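Local coordinates for uncharacterized conserved protein (Thermotoga maritima, PDB 2ZBV), which probably acts on S-adenosyl-L-methionine as a member of the SAM hydrolase and SAM-dependent halogenase family, and binds adenosine, at residues K169-E173 with S184-P188; F212-K218 with L228-P232. All coordinates share one frame; numbering follows the deposited sequence.

Contact 1: residues K169-E173 with S184-P188; sequences KVIGE and STNIP
The flat carboxamide of N186 lies against the backbone of E173: the peptide N of E173 donates to N186 OD1 over 2.8 Å in a nearly straight bond, coming to the oxygen from above the carbonyl plane, 40° out of it and off the lone pair. At the amide's other end, ND2 is nearest to E173 OE2, 3.7 Å away and too far for a bond, and the carboxylate is turned steeply against the amide, their planes 74° apart. A second bond returns the other way, from N186 N to E173 O at 3.1 Å and more bent. N186 CG sits between its own backbone N and carbonyl carbon (chi1 66°), which brings OD1 to the peptide N of E173; with its backbone N bonded to E173 O, the residue both donates to and accepts from the same partner. A leucine in its place would probably leave the peptide N of E173 without its acceptor.

Beyond this pair, I187 lays CG1 3.9 Å from the CA of G172, packing directly on the backbone there, and its CD1 reaches V170 CG2 at 4.2 Å. T185 OG1 accepts from I187 N, an ST turn that shapes the corner, and also bonds to L238 O. The segments belong to the beta hairpin of strands 169-177 and 183-185, at the place where the second arm turns off toward helix 189-192; strand 258-262 covers V170 and I187, and strand 237-242 lies beside T185.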
loop_
_atom_site.group_PDB
_atom_site.type_symbol
_atom_site.label_atom_id
_atom_site.label_comp_id
_atom_site.label_asym_id
_atom_site.label_seq_id
_atom_site.Cartn_x
_atom_site.Cartn_y
_atom_site.Cartn_z
ATOM N N LYS A 169 -34.397 12.895 -16.821
ATOM C CA LYS A 169 -33.502 12.251 -15.868
ATOM C C LYS A 169 -32.485 11.322 -16.511
ATOM O O LYS A 169 -32.610 10.940 -17.679
ATOM C CB LYS A 169 -34.308 11.464 -14.832
ATOM C CG LYS A 169 -35.004 10.239 -15.393
ATOM C CD LYS A 169 -35.737 9.476 -14.302
ATOM C CE LYS A 169 -36.401 8.227 -14.861
ATOM N NZ LYS A 169 -37.130 7.454 -13.818
ATOM N N VAL A 170 -31.472 10.969 -15.731
ATOM C CA VAL A 170 -30.430 10.065 -16.183
ATOM C C VAL A 170 -30.417 8.856 -15.255
ATOM O O VAL A 170 -30.445 8.997 -14.030
ATOM C CB VAL A 170 -29.043 10.742 -16.159
ATOM C CG1 VAL A 170 -28.973 11.822 -17.222
ATOM C CG2 VAL A 170 -28.782 11.342 -14.788
ATOM N N ILE A 171 -30.397 7.670 -15.848
ATOM C CA ILE A 171 -30.382 6.431 -15.087
ATOM C C ILE A 171 -29.013 5.777 -15.232
ATOM O O ILE A 171 -28.440 5.757 -16.318
ATOM C CB ILE A 171 -31.463 5.450 -15.599
ATOM C CG1 ILE A 171 -31.304 4.091 -14.910
ATOM C CG2 ILE A 171 -31.356 5.307 -17.112
ATOM C CD1 ILE A 171 -32.267 3.022 -15.398
ATOM N N GLY A 172 -28.492 5.250 -14.131
ATOM C CA GLY A 172 -27.192 4.609 -14.170
ATOM C C GLY A 172 -26.968 3.726 -12.963
ATOM O O GLY A 172 -27.923 3.287 -12.314
ATOM N N GLU A 173 -25.701 3.468 -12.652
ATOM C CA GLU A 173 -25.347 2.624 -11.517
ATOM C C GLU A 173 -24.112 3.172 -10.823
ATOM O O GLU A 173 -23.341 3.916 -11.420
ATOM C CB GLU A 173 -25.041 1.204 -11.999
ATOM C CG GLU A 173 -26.120 0.594 -12.874
ATOM C CD GLU A 173 -25.563 -0.425 -13.849
ATOM O OE1 GLU A 173 -25.019 -1.453 -13.395
ATOM O OE2 GLU A 173 -25.665 -0.189 -15.071
ATOM N N SER A 184 -19.075 7.440 -7.070
ATOM C CA SER A 184 -18.955 7.723 -8.496
ATOM C C SER A 184 -19.801 6.755 -9.318
ATOM O O SER A 184 -19.733 5.540 -9.129
ATOM C CB SER A 184 -17.506 7.638 -8.953
ATOM O OG SER A 184 -17.428 7.967 -10.328
ATOM N N THR A 185 -20.596 7.305 -10.232
ATOM C CA THR A 185 -21.471 6.496 -11.075
ATOM C C THR A 185 -20.808 6.207 -12.415
ATOM O O THR A 185 -19.665 6.597 -12.650
ATOM C CB THR A 185 -22.810 7.218 -11.354
ATOM O OG1 THR A 185 -22.579 8.326 -12.229
ATOM C CG2 THR A 185 -23.419 7.737 -10.060
ATOM N N ASN A 186 -21.539 5.520 -13.287
ATOM C CA ASN A 186 -21.043 5.191 -14.614
ATOM C C ASN A 186 -21.687 6.156 -15.601
ATOM O O ASN A 186 -21.655 5.945 -16.809
ATOM C CB ASN A 186 -21.404 3.746 -14.967
ATOM C CG ASN A 186 -22.897 3.530 -15.099
ATOM O OD1 ASN A 186 -23.697 4.215 -14.457
ATOM N ND2 ASN A 186 -23.283 2.560 -15.927
ATOM N N ILE A 187 -22.266 7.226 -15.065
ATOM C CA ILE A 187 -22.925 8.249 -15.870
ATOM C C ILE A 187 -21.935 9.352 -16.238
ATOM O O ILE A 187 -21.405 10.036 -15.365
ATOM C CB ILE A 187 -24.093 8.896 -15.090
ATOM C CG1 ILE A 187 -25.122 7.831 -14.712
ATOM C CG2 ILE A 187 -24.739 9.996 -15.927
ATOM C CD1 ILE A 187 -26.107 8.289 -13.653
ATOM N N PRO A 188 -21.669 9.544 -17.540
ATOM C CA PRO A 188 -20.722 10.603 -17.894
ATOM C C PRO A 188 -21.326 11.943 -17.492
ATOM O O PRO A 188 -22.524 12.166 -17.689
ATOM C CB PRO A 188 -20.593 10.465 -19.412
ATOM C CG PRO A 188 -20.970 9.020 -19.673
ATOM C CD PRO A 188 -22.126 8.820 -18.736
#

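Contact 2: residues F212-K218 with L228-P232; sequences FKAAVAK and LLVHP
A214 and V230 mesh on one face of a parallel strand pair: the A214 methyl packs against V230 CG2 at 3.9 Å and also faces the CB of L228. At the start of the pair L228 fills the space beside F212. Its CD1 rests 3.8 Å from both CB and CD1 of F212, so the leucine tip nestles where the ring joins its stem, the two side chains running obliquely to each other. With CG swung away from the carbonyl carbon and beside the backbone N (chi1 -78°), the L228 chain carries this methyl over to F212. On the face of A215 and L229, L229 CB lies 3.6 Å from A215 O; A217 CB touches L229 CD1 at 4.4 Å.

Backbone bonds hold the middle: V230 N donates to A215 O at 2.8 Å, and A217 N to V230 O at 2.9 Å. Toward the opening end the strands part, and a water takes the place of a direct bond, accepting from A215 N and donating to L228 O at 2.6 Å. At the far end H231 presses its CB to within 2.9 Å of A217 O, while its ring turns off to meet F220 edge-to-face; its ND1 is buried without a partner, while NE2 has a weak bond to E239.

Strands 210-216 and 228-232 are the one parallel pair in the otherwise antiparallel sheet of the C-terminal domain. Their end borders an adenosine pocket: F220 binds the nucleoside, and T125 of a second subunit, from a position that also binds adenosine, packs on H231.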
loop_
_atom_site.group_PDB
_atom_site.type_symbol
_atom_site.label_atom_id
_atom_site.label_comp_id
_atom_site.label_asym_id
_atom_site.label_seq_id
_atom_site.Cartn_x
_atom_site.Cartn_y
_atom_site.Cartn_z
ATOM N N PHE A 212 -33.084 12.245 -2.440
ATOM C CA PHE A 212 -32.365 13.334 -1.793
ATOM C C PHE A 212 -32.245 14.500 -2.752
ATOM O O PHE A 212 -32.260 14.321 -3.971
ATOM C CB PHE A 212 -30.938 12.914 -1.447
ATOM C CG PHE A 212 -30.838 11.699 -0.581
ATOM C CD1 PHE A 212 -30.553 11.821 0.773
ATOM C CD2 PHE A 212 -30.977 10.426 -1.125
ATOM C CE1 PHE A 212 -30.407 10.692 1.574
ATOM C CE2 PHE A 212 -30.830 9.291 -0.330
ATOM C CZ PHE A 212 -30.545 9.427 1.019
ATOM N N LYS A 213 -32.120 15.695 -2.196
ATOM C CA LYS A 213 -31.903 16.877 -3.008
ATOM C C LYS A 213 -30.392 17.089 -2.942
ATOM O O LYS A 213 -29.769 16.862 -1.898
ATOM C CB LYS A 213 -32.617 18.097 -2.427
ATOM C CG LYS A 213 -34.114 18.143 -2.684
ATOM C CD LYS A 213 -34.649 19.547 -2.428
ATOM C CE LYS A 213 -36.155 19.610 -2.612
ATOM N NZ LYS A 213 -36.845 18.776 -1.589
ATOM N N ALA A 214 -29.793 17.504 -4.049
ATOM C CA ALA A 214 -28.357 17.725 -4.051
ATOM C C ALA A 214 -27.988 18.872 -4.966
ATOM O O ALA A 214 -28.484 18.964 -6.085
ATOM C CB ALA A 214 -27.628 16.456 -4.481
ATOM N N ALA A 215 -27.117 19.746 -4.475
ATOM C CA ALA A 215 -26.663 20.888 -5.251
ATOM C C ALA A 215 -25.632 20.433 -6.269
ATOM O O ALA A 215 -24.790 19.585 -5.975
ATOM C CB ALA A 215 -26.054 21.938 -4.336
ATOM N N VAL A 216 -25.723 20.979 -7.474
ATOM C CA VAL A 216 -24.772 20.660 -8.528
ATOM C C VAL A 216 -23.636 21.652 -8.303
ATOM O O VAL A 216 -23.823 22.862 -8.437
ATOM C CB VAL A 216 -25.396 20.869 -9.914
ATOM C CG1 VAL A 216 -24.381 20.550 -11.000
ATOM C CG2 VAL A 216 -26.625 19.987 -10.059
ATOM N N ALA A 217 -22.463 21.143 -7.942
ATOM C CA ALA A 217 -21.331 22.012 -7.656
ATOM C C ALA A 217 -20.025 21.542 -8.271
ATOM O O ALA A 217 -19.913 20.412 -8.735
ATOM C CB ALA A 217 -21.168 22.159 -6.143
ATOM N N LYS A 218 -19.039 22.431 -8.266
ATOM C CA LYS A 218 -17.725 22.137 -8.813
ATOM C C LYS A 218 -16.814 21.517 -7.761
ATOM O O LYS A 218 -16.154 20.506 -8.017
ATOM C CB LYS A 218 -17.076 23.418 -9.337
ATOM C CG LYS A 218 -17.797 24.065 -10.506
ATOM C CD LYS A 218 -17.092 25.348 -10.920
ATOM C CE LYS A 218 -17.780 26.015 -12.101
ATOM N NZ LYS A 218 -17.123 27.313 -12.442
ATOM N N LEU A 228 -24.806 17.343 0.755
ATOM C CA LEU A 228 -24.645 16.549 -0.466
ATOM C C LEU A 228 -24.403 17.419 -1.700
ATOM O O LEU A 228 -24.909 18.536 -1.794
ATOM C CB LEU A 228 -25.899 15.707 -0.723
ATOM C CG LEU A 228 -26.121 14.428 0.084
ATOM C CD1 LEU A 228 -27.601 14.050 0.028
ATOM C CD2 LEU A 228 -25.243 13.305 -0.471
ATOM N N LEU A 229 -23.634 16.895 -2.648
ATOM C CA LEU A 229 -23.361 17.613 -3.882
ATOM C C LEU A 229 -23.156 16.637 -5.027
ATOM O O LEU A 229 -22.723 15.496 -4.827
ATOM C CB LEU A 229 -22.109 18.491 -3.761
ATOM C CG LEU A 229 -20.768 17.778 -3.539
ATOM C CD1 LEU A 229 -19.648 18.502 -4.278
ATOM C CD2 LEU A 229 -20.481 17.704 -2.049
ATOM N N VAL A 230 -23.482 17.098 -6.228
ATOM C CA VAL A 230 -23.304 16.305 -7.435
ATOM C C VAL A 230 -22.252 17.048 -8.239
ATOM O O VAL A 230 -22.346 18.262 -8.430
ATOM C CB VAL A 230 -24.618 16.206 -8.246
ATOM C CG1 VAL A 230 -24.325 15.766 -9.664
ATOM C CG2 VAL A 230 -25.564 15.213 -7.576
ATOM N N HIS A 231 -21.235 16.332 -8.699
ATOM C CA HIS A 231 -20.186 16.982 -9.464
ATOM C C HIS A 231 -19.498 15.991 -10.394
ATOM O O HIS A 231 -19.773 14.785 -10.355
ATOM C CB HIS A 231 -19.156 17.588 -8.508
ATOM C CG HIS A 231 -18.340 16.563 -7.783
ATOM N ND1 HIS A 231 -16.980 16.431 -7.963
ATOM C CD2 HIS A 231 -18.698 15.594 -6.907
ATOM C CE1 HIS A 231 -16.535 15.427 -7.229
ATOM N NE2 HIS A 231 -17.556 14.901 -6.578
ATOM N N PRO A 232 -18.614 16.492 -11.269
ATOM C CA PRO A 232 -17.917 15.575 -12.176
ATOM C C PRO A 232 -16.628 15.132 -11.483
ATOM O O PRO A 232 -15.853 15.982 -11.056
ATOM C CB PRO A 232 -17.647 16.443 -13.397
ATOM C CG PRO A 232 -17.393 17.801 -12.789
ATOM C CD PRO A 232 -18.454 17.895 -11.702
HETATM O O HOH W 1 -26.855 20.160 -1.284
#

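How the contacts relate
Contact 1 and contact 2 belong to the same mixed sheet of the C-terminal domain, with centres 13 Å apart and nearest atoms about 7 Å apart, so they do not touch. Strand 237-242 bridges them directly, pairing with both 183-185 and 228-232; a longer path runs from 169-177 through 258-262 and 202-207 to 210-216. Contact 2 is the nearer to the nucleoside site, the side chain of L229 being about 6 Å from a bound adenosine and that of L228 about 3 Å from that of V242, which binds adenosine. Contact 1 stands further back, with the side chain of T185 about 10 Å from that of N182, another adenosine-binding residue.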